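Local coordinates for protein BtGH115A (Bacteroides thetaiotaomicron, PDB 5BY3) that acts as a family GH115 4-O-methyl-alpha-glucuronidase with specificity for decorated arabinogalactans, probably hydrolysing 4-O-methyl-glucuronic acid from these glycans, at residues Gln52-Ala57 with Leu127-Trp132; Leu44-Arg49 with Leu202-Arg207; Arg49-Gln52 with Thr58-Ile61. All blocks are in the same frame, centred on the assembly; numbering follows the deposited sequence.

Interaction 1 (Gln52-Ala57 with Leu127-Trp132); sequences QTVLSA and LGVSPW
The flat group in this contact is the peptide carbonyl of L127, whose oxygen is met by both methyls of V54. V54 CG2 comes over one face of the peptide at the oxygen, 3.7 Å from L127 O. V54 CG1 approaches nearer the peptide plane, beyond the oxygen, and lies 3.6 Å from L127 O. No ring or guanidinium takes part between the two segments. The motif here is a Schellman motif, which closes helix 113-126 with G128 at positive phi (84°). The C-terminal end of helix 38-55 packs against it, and S56 also turns out of its helix with positive phi.

The rest of the contact is apolar. V54 CG1 stands anti to the backbone N (chi1 167°). This leaves V54 CG2 on the side of the backbone N, where it meets V129 CG2 at 3.6 Å. The two valine side chains approach each other at a slant, methyl to methyl. A second patch forms where L55 CD1 meets L127 CD2 at 4.3 Å. F146 of strand 145-148 touches both of these leucines. P140 and K143 pack on V54, and R205 of helix 193-205 packs on V129. All four residues that touch are buried, and no hydrogen bond joins the segments.

Beyond V129 the loop leaves helix 38-55 and runs toward helices 193-205 and 462-473. An ST turn shapes it there. S130 OG accepts from W132 N at 2.8 Å with an N-H...O angle of 152°, and the same hydroxyl oxygen also hydrogen-bonds to E473 OE1.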
loop_
_atom_site.group_PDB
_atom_site.type_symbol
_atom_site.label_atom_id
_atom_site.label_comp_id
_atom_site.label_asym_id
_atom_site.label_seq_id
_atom_site.Cartn_x
_atom_site.Cartn_y
_atom_site.Cartn_z
ATOM N N GLN A 52 -28.187 -5.402 -13.123
ATOM C CA GLN A 52 -28.215 -6.285 -14.272
ATOM C C GLN A 52 -27.404 -7.571 -14.066
ATOM O O GLN A 52 -27.915 -8.667 -14.319
ATOM C CB GLN A 52 -27.688 -5.540 -15.518
ATOM C CG GLN A 52 -28.092 -6.129 -16.860
ATOM C CD GLN A 52 -29.612 -6.278 -17.038
ATOM O OE1 GLN A 52 -30.347 -5.295 -17.163
ATOM N NE2 GLN A 52 -30.082 -7.521 -17.052
ATOM N N THR A 53 -26.139 -7.448 -13.638
ATOM C CA THR A 53 -25.265 -8.625 -13.523
ATOM C C THR A 53 -25.832 -9.595 -12.474
ATOM O O THR A 53 -26.001 -10.783 -12.743
ATOM C CB THR A 53 -23.822 -8.235 -13.185
ATOM O OG1 THR A 53 -23.371 -7.227 -14.098
ATOM C CG2 THR A 53 -22.873 -9.419 -13.281
ATOM N N VAL A 54 -26.162 -9.080 -11.297
ATOM C CA VAL A 54 -26.425 -9.941 -10.163
ATOM C C VAL A 54 -27.844 -10.414 -10.257
ATOM O O VAL A 54 -28.096 -11.568 -9.962
ATOM C CB VAL A 54 -26.148 -9.239 -8.797
ATOM C CG1 VAL A 54 -26.715 -10.008 -7.583
ATOM C CG2 VAL A 54 -24.659 -9.046 -8.609
ATOM N N LEU A 55 -28.745 -9.533 -10.681
ATOM C CA LEU A 55 -30.182 -9.782 -10.598
ATOM C C LEU A 55 -30.934 -9.816 -11.936
ATOM O O LEU A 55 -32.124 -10.072 -11.945
ATOM C CB LEU A 55 -30.862 -8.773 -9.661
ATOM C CG LEU A 55 -30.723 -8.940 -8.154
ATOM C CD1 LEU A 55 -31.370 -7.737 -7.498
ATOM C CD2 LEU A 55 -31.400 -10.204 -7.636
ATOM N N SER A 56 -30.274 -9.559 -13.062
ATOM C CA SER A 56 -30.975 -9.522 -14.372
ATOM C C SER A 56 -32.107 -8.467 -14.325
ATOM O O SER A 56 -33.194 -8.655 -14.885
ATOM C CB SER A 56 -31.492 -10.913 -14.772
ATOM O OG SER A 56 -30.433 -11.846 -14.713
ATOM N N ALA A 57 -31.813 -7.370 -13.627
ATOM C CA ALA A 57 -32.777 -6.343 -13.285
ATOM C C ALA A 57 -32.361 -5.023 -13.913
ATOM O O ALA A 57 -31.285 -4.499 -13.614
ATOM C CB ALA A 57 -32.894 -6.220 -11.771
ATOM N N LEU A 127 -25.044 -6.627 -2.776
ATOM C CA LEU A 127 -25.415 -7.540 -3.804
ATOM C C LEU A 127 -24.279 -8.556 -4.059
ATOM O O LEU A 127 -24.420 -9.456 -4.893
ATOM C CB LEU A 127 -25.764 -6.767 -5.061
ATOM C CG LEU A 127 -26.988 -5.879 -4.953
ATOM C CD1 LEU A 127 -27.058 -5.095 -6.231
ATOM C CD2 LEU A 127 -28.270 -6.681 -4.787
ATOM N N GLY A 128 -23.172 -8.415 -3.327
ATOM C CA GLY A 128 -22.094 -9.358 -3.435
ATOM C C GLY A 128 -21.152 -9.066 -4.581
ATOM O O GLY A 128 -20.477 -9.983 -5.063
ATOM N N VAL A 129 -21.072 -7.797 -4.996
ATOM C CA VAL A 129 -20.145 -7.378 -6.058
ATOM C C VAL A 129 -18.806 -6.891 -5.470
ATOM O O VAL A 129 -18.762 -5.894 -4.755
ATOM C CB VAL A 129 -20.781 -6.304 -6.987
ATOM C CG1 VAL A 129 -19.888 -5.983 -8.176
ATOM C CG2 VAL A 129 -22.157 -6.749 -7.469
ATOM N N SER A 130 -17.729 -7.627 -5.759
ATOM C CA SER A 130 -16.373 -7.272 -5.347
ATOM C C SER A 130 -15.887 -5.987 -6.060
ATOM O O SER A 130 -16.217 -5.768 -7.239
ATOM C CB SER A 130 -15.435 -8.449 -5.677
ATOM O OG SER A 130 -14.072 -8.074 -5.853
ATOM N N PRO A 131 -15.087 -5.143 -5.359
ATOM C CA PRO A 131 -14.265 -4.117 -6.036
ATOM C C PRO A 131 -13.487 -4.611 -7.271
ATOM O O PRO A 131 -13.255 -3.828 -8.198
ATOM C CB PRO A 131 -13.261 -3.704 -4.948
ATOM C CG PRO A 131 -14.058 -3.832 -3.684
ATOM C CD PRO A 131 -15.019 -4.992 -3.885
ATOM N N TRP A 132 -13.105 -5.883 -7.280
ATOM C CA TRP A 132 -12.283 -6.448 -8.335
ATOM C C TRP A 132 -13.071 -7.271 -9.385
ATOM O O TRP A 132 -12.470 -8.005 -10.198
ATOM C CB TRP A 132 -11.199 -7.282 -7.694
ATOM C CG TRP A 132 -10.520 -6.554 -6.592
ATOM C CD1 TRP A 132 -10.826 -6.600 -5.285
ATOM C CD2 TRP A 132 -9.448 -5.628 -6.726
ATOM N NE1 TRP A 132 -9.991 -5.765 -4.569
ATOM C CE2 TRP A 132 -9.142 -5.153 -5.440
ATOM C CE3 TRP A 132 -8.718 -5.152 -7.817
ATOM C CZ2 TRP A 132 -8.127 -4.248 -5.204
ATOM C CZ3 TRP A 132 -7.703 -4.249 -7.595
ATOM C CH2 TRP A 132 -7.410 -3.802 -6.293
#

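Interaction 2 (Leu44-Arg49 with Leu202-Arg207)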
loop_
_atom_site.group_PDB
_atom_site.type_symbol
_atom_site.label_atom_id
_atom_site.label_comp_id
_atom_site.label_asym_id
_atom_site.label_seq_id
_atom_site.Cartn_x
_atom_site.Cartn_y
_atom_site.Cartn_z
ATOM N N LEU A 44 -24.641 5.607 -9.809
ATOM C CA LEU A 44 -25.876 5.056 -10.274
ATOM C C LEU A 44 -25.675 4.130 -11.478
ATOM O O LEU A 44 -26.147 3.004 -11.446
ATOM C CB LEU A 44 -26.874 6.163 -10.567
ATOM C CG LEU A 44 -27.711 6.487 -9.333
ATOM C CD1 LEU A 44 -28.747 7.532 -9.705
ATOM C CD2 LEU A 44 -28.394 5.253 -8.792
ATOM N N ASP A 45 -24.954 4.595 -12.500
ATOM C CA ASP A 45 -24.608 3.752 -13.654
ATOM C C ASP A 45 -23.938 2.439 -13.215
ATOM O O ASP A 45 -24.318 1.341 -13.683
ATOM C CB ASP A 45 -23.720 4.508 -14.662
ATOM C CG ASP A 45 -24.481 5.548 -15.487
ATOM O OD1 ASP A 45 -25.717 5.713 -15.337
ATOM O OD2 ASP A 45 -23.827 6.216 -16.311
ATOM N N LEU A 46 -22.979 2.561 -12.292
ATOM C CA LEU A 46 -22.248 1.423 -11.769
ATOM C C LEU A 46 -23.175 0.463 -11.054
ATOM O O LEU A 46 -23.021 -0.724 -11.204
ATOM C CB LEU A 46 -21.152 1.856 -10.805
ATOM C CG LEU A 46 -19.738 1.972 -11.343
ATOM C CD1 LEU A 46 -18.797 2.308 -10.191
ATOM C CD2 LEU A 46 -19.307 0.704 -12.083
ATOM N N LEU A 47 -24.149 0.975 -10.305
ATOM C CA LEU A 47 -25.099 0.094 -9.608
ATOM C C LEU A 47 -26.004 -0.649 -10.588
ATOM O O LEU A 47 -26.307 -1.835 -10.403
ATOM C CB LEU A 47 -25.921 0.853 -8.556
ATOM C CG LEU A 47 -26.989 0.078 -7.788
ATOM C CD1 LEU A 47 -26.435 -0.926 -6.800
ATOM C CD2 LEU A 47 -27.882 1.035 -7.044
ATOM N N SER A 48 -26.417 0.061 -11.624
ATOM C CA SER A 48 -27.335 -0.461 -12.610
ATOM C C SER A 48 -26.657 -1.591 -13.305
ATOM O O SER A 48 -27.257 -2.654 -13.501
ATOM C CB SER A 48 -27.701 0.611 -13.633
ATOM O OG SER A 48 -28.182 1.715 -12.939
ATOM N N ARG A 49 -25.398 -1.353 -13.666
ATOM C CA ARG A 49 -24.541 -2.405 -14.207
ATOM C C ARG A 49 -24.544 -3.671 -13.311
ATOM O O ARG A 49 -24.631 -4.782 -13.817
ATOM C CB ARG A 49 -23.141 -1.845 -14.408
ATOM C CG ARG A 49 -22.212 -2.767 -15.146
ATOM C CD ARG A 49 -21.024 -1.965 -15.614
ATOM N NE ARG A 49 -19.854 -2.217 -14.798
ATOM C CZ ARG A 49 -18.739 -1.493 -14.844
ATOM N NH1 ARG A 49 -18.632 -0.440 -15.648
ATOM N NH2 ARG A 49 -17.720 -1.825 -14.069
ATOM N N LEU A 202 -12.651 1.629 -9.902
ATOM C CA LEU A 202 -12.008 0.833 -8.887
ATOM C C LEU A 202 -11.944 1.650 -7.611
ATOM O O LEU A 202 -12.232 1.106 -6.541
ATOM C CB LEU A 202 -10.632 0.359 -9.344
ATOM C CG LEU A 202 -9.724 -0.406 -8.390
ATOM C CD1 LEU A 202 -10.373 -1.650 -7.821
ATOM C CD2 LEU A 202 -8.447 -0.760 -9.136
ATOM N N LEU A 203 -11.622 2.947 -7.731
ATOM C CA LEU A 203 -11.474 3.804 -6.541
ATOM C C LEU A 203 -12.801 4.039 -5.879
ATOM O O LEU A 203 -12.908 3.949 -4.668
ATOM C CB LEU A 203 -10.805 5.130 -6.871
ATOM C CG LEU A 203 -9.366 5.060 -7.385
ATOM C CD1 LEU A 203 -8.907 6.452 -7.783
ATOM C CD2 LEU A 203 -8.403 4.424 -6.391
ATOM N N LEU A 204 -13.832 4.274 -6.682
ATOM C CA LEU A 204 -15.202 4.372 -6.169
ATOM C C LEU A 204 -15.598 3.136 -5.377
ATOM O O LEU A 204 -16.043 3.230 -4.213
ATOM C CB LEU A 204 -16.185 4.624 -7.321
ATOM C CG LEU A 204 -16.198 5.994 -8.045
ATOM C CD1 LEU A 204 -17.472 6.229 -8.849
ATOM C CD2 LEU A 204 -15.975 7.171 -7.106
ATOM N N ARG A 205 -15.374 1.966 -5.977
ATOM C CA ARG A 205 -15.751 0.707 -5.328
ATOM C C ARG A 205 -14.923 0.452 -4.070
ATOM O O ARG A 205 -15.372 -0.281 -3.184
ATOM C CB ARG A 205 -15.573 -0.457 -6.286
ATOM C CG ARG A 205 -16.587 -0.542 -7.385
ATOM C CD ARG A 205 -16.368 -1.890 -8.093
ATOM N NE ARG A 205 -17.147 -2.097 -9.322
ATOM C CZ ARG A 205 -18.473 -2.206 -9.370
ATOM N NH1 ARG A 205 -19.210 -2.076 -8.262
ATOM N NH2 ARG A 205 -19.083 -2.406 -10.539
ATOM N N LEU A 206 -13.706 1.011 -4.023
ATOM C CA LEU A 206 -12.861 0.943 -2.843
ATOM C C LEU A 206 -13.113 2.073 -1.815
ATOM O O LEU A 206 -12.478 2.110 -0.743
ATOM C CB LEU A 206 -11.383 0.894 -3.256
ATOM C CG LEU A 206 -10.840 -0.355 -3.944
ATOM C CD1 LEU A 206 -9.473 -0.066 -4.543
ATOM C CD2 LEU A 206 -10.790 -1.534 -2.990
ATOM N N ARG A 207 -14.054 2.961 -2.156
ATOM C CA ARG A 207 -14.407 4.209 -1.412
ATOM C C ARG A 207 -13.257 5.194 -1.282
ATOM O O ARG A 207 -13.171 5.914 -0.308
ATOM C CB ARG A 207 -15.019 3.960 -0.012
ATOM C CG ARG A 207 -16.151 2.947 0.095
ATOM C CD ARG A 207 -15.579 1.656 0.662
ATOM N NE ARG A 207 -16.606 0.902 1.365
ATOM C CZ ARG A 207 -16.397 -0.051 2.261
ATOM N NH1 ARG A 207 -15.168 -0.436 2.636
ATOM N NH2 ARG A 207 -17.461 -0.606 2.797
#
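L46 and R205 have the nearest CA atoms of the two segments, 9.2 Å apart. Residues 44-49 are a middle part of helix 38-55. Residues 202-207 take in the last turn of helix 193-205 and the Schellman motif that follows, with R207 at positive phi. With the backbones this far apart, side chains make the contact.

L46 CD2 lies 3.5 Å from R205 NH2. The same methyl sits 3.5 Å above the plane of the R49 guanidinium, over its centre. L46 CD1 meets L204 CD1 at 4.4 Å. R205 is extended from CG to NE, which carries its guanidinium across to helix 38-55. R49 bends at chi3 (104°), and its NH2 comes to the edge of the R205 group, 3.8 Å from R205 NH2. The two guanidinium planes are turned 60° apart.

Acids outside the two segments gather this pair. E133 makes salt bridges to both NH2 atoms. E201 also binds R49 NH2, and D50 binds R205 NH1. These carboxylates would offset the two positive charges.

Along the chain, helix 193-205 comes just before strand 210-212 of an eight-stranded parallel sheet, consistent with a TIM barrel. Helix 38-55 belongs with strands 28-31 and 59-62 of a separate mixed sheet. The contact is consistent with an interface between that alpha/beta unit and the barrel.

Interaction 3 (Arg49-Gln52 with Thr58-Ile61)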
loop_
_atom_site.group_PDB
_atom_site.type_symbol
_atom_site.label_atom_id
_atom_site.label_comp_id
_atom_site.label_asym_id
_atom_site.label_seq_id
_atom_site.Cartn_x
_atom_site.Cartn_y
_atom_site.Cartn_z
ATOM N N ARG A 49 -25.398 -1.353 -13.666
ATOM C CA ARG A 49 -24.541 -2.405 -14.207
ATOM C C ARG A 49 -24.544 -3.671 -13.311
ATOM O O ARG A 49 -24.631 -4.782 -13.817
ATOM C CB ARG A 49 -23.141 -1.845 -14.408
ATOM C CG ARG A 49 -22.212 -2.767 -15.146
ATOM C CD ARG A 49 -21.024 -1.965 -15.614
ATOM N NE ARG A 49 -19.854 -2.217 -14.798
ATOM C CZ ARG A 49 -18.739 -1.493 -14.844
ATOM N NH1 ARG A 49 -18.632 -0.440 -15.648
ATOM N NH2 ARG A 49 -17.720 -1.825 -14.069
ATOM N N ASP A 50 -24.508 -3.467 -11.990
ATOM C CA ASP A 50 -24.470 -4.547 -11.008
ATOM C C ASP A 50 -25.832 -5.148 -10.782
ATOM O O ASP A 50 -25.932 -6.351 -10.643
ATOM C CB ASP A 50 -23.840 -4.071 -9.685
ATOM C CG ASP A 50 -22.431 -3.528 -9.879
ATOM O OD1 ASP A 50 -21.803 -3.799 -10.952
ATOM O OD2 ASP A 50 -21.960 -2.798 -8.974
ATOM N N LEU A 51 -26.880 -4.317 -10.756
ATOM C CA LEU A 51 -28.272 -4.791 -10.741
ATOM C C LEU A 51 -28.613 -5.753 -11.904
ATOM O O LEU A 51 -29.256 -6.779 -11.683
ATOM C CB LEU A 51 -29.240 -3.594 -10.723
ATOM C CG LEU A 51 -29.478 -2.999 -9.330
ATOM C CD1 LEU A 51 -29.896 -1.550 -9.482
ATOM C CD2 LEU A 51 -30.489 -3.767 -8.503
ATOM N N GLN A 52 -28.187 -5.402 -13.123
ATOM C CA GLN A 52 -28.215 -6.285 -14.272
ATOM C C GLN A 52 -27.404 -7.571 -14.066
ATOM O O GLN A 52 -27.915 -8.667 -14.319
ATOM C CB GLN A 52 -27.688 -5.540 -15.518
ATOM C CG GLN A 52 -28.092 -6.129 -16.860
ATOM C CD GLN A 52 -29.612 -6.278 -17.038
ATOM O OE1 GLN A 52 -30.347 -5.295 -17.163
ATOM N NE2 GLN A 52 -30.082 -7.521 -17.052
ATOM N N THR A 58 -33.202 -4.509 -14.812
ATOM C CA THR A 58 -32.891 -3.256 -15.523
ATOM C C THR A 58 -33.374 -2.065 -14.703
ATOM O O THR A 58 -34.561 -1.960 -14.382
ATOM C CB THR A 58 -33.508 -3.231 -16.925
ATOM O OG1 THR A 58 -33.215 -4.470 -17.580
ATOM C CG2 THR A 58 -32.983 -2.035 -17.772
ATOM N N ALA A 59 -32.431 -1.198 -14.353
ATOM C CA ALA A 59 -32.698 -0.011 -13.564
ATOM C C ALA A 59 -33.275 1.118 -14.427
ATOM O O ALA A 59 -32.757 1.407 -15.516
ATOM C CB ALA A 59 -31.421 0.432 -12.887
ATOM N N HIS A 60 -34.358 1.718 -13.946
ATOM C CA HIS A 60 -35.059 2.813 -14.635
ATOM C C HIS A 60 -34.959 4.048 -13.744
ATOM O O HIS A 60 -35.537 4.077 -12.646
ATOM C CB HIS A 60 -36.551 2.479 -14.885
ATOM C CG HIS A 60 -36.790 1.269 -15.747
ATOM N ND1 HIS A 60 -38.035 0.678 -15.862
ATOM C CD2 HIS A 60 -35.958 0.542 -16.540
ATOM C CE1 HIS A 60 -37.960 -0.354 -16.687
ATOM N NE2 HIS A 60 -36.709 -0.460 -17.108
ATOM N N ILE A 61 -34.226 5.058 -14.199
ATOM C CA ILE A 61 -34.085 6.302 -13.425
ATOM C C ILE A 61 -35.256 7.260 -13.704
ATOM O O ILE A 61 -35.307 7.886 -14.767
ATOM C CB ILE A 61 -32.713 7.013 -13.674
ATOM C CG1 ILE A 61 -31.511 6.022 -13.645
ATOM C CG2 ILE A 61 -32.532 8.242 -12.768
ATOM C CD1 ILE A 61 -31.102 5.455 -12.294
#
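Q52 and T58 lie side by side, their side chains pointing the same way. One hydrogen bond links them. T58 OG1 donates to Q52 OE1 at 3.0 Å. The hydroxyl lies in the plane of the amide carbonyl, on a lone pair, and the C=O...O angle is 143°. The Q52 side chain starts with CG anti to the backbone N (chi1 -160°). It then bends at chi2 (56°), which brings the amide oxygen back to T58. In T58, OG1 stands beside its own backbone N and anti to its carbonyl carbon. The amide oxygen also rests against the threonine backbone, with Q52 OE1 3.6 Å from T58 CA. The main chains are close here too: Q52 CA and T58 CA are 5.7 Å apart.

The two segments belong to a beta-alpha-beta unit made of strand 28-31, helix 38-55 and strand 59-62. The helix leads into the last strand through a tight connection. A probable backbone hydrogen bond from A57 N to L51 O ties the start of this connection to the last helical turn. Strand 59-62 is the outermost strand at one end of a mixed sheet and runs parallel to strand 28-31. Backbone bonds from T58 and H60 to V28, and from H60 to I30, hold it there.

L51 and A59 pack on the inner side of the unit. Both CB atoms point toward the opposite segment. The L51 side chain reaches over so that L51 CD1 meets A59 CB at 4.2 Å. L51 also packs on V28 and I30, while A59 touches S48 and I30.

How the interactions relate
All three contacts use successive, overlapping parts of helix 38-55. Interactions 1 and 2 are buried. Interaction 3 is partly buried, and its polar pair is exposed. Interaction 1 is apolar and packs the helix end against a loop. Interaction 2 joins two helices and adds charged groups to its leucine packing. Interaction 3 stays within one beta-alpha-beta unit and combines one side-chain hydrogen bond at the surface with a small apolar contact facing the sheet. The contacts also touch. D50 of segment 49-52 connects all three: its carboxylate serves interaction 2, and its CB packs on V129 of interaction 1. P131 and W132 of interaction 1 pack on L202 of interaction 2.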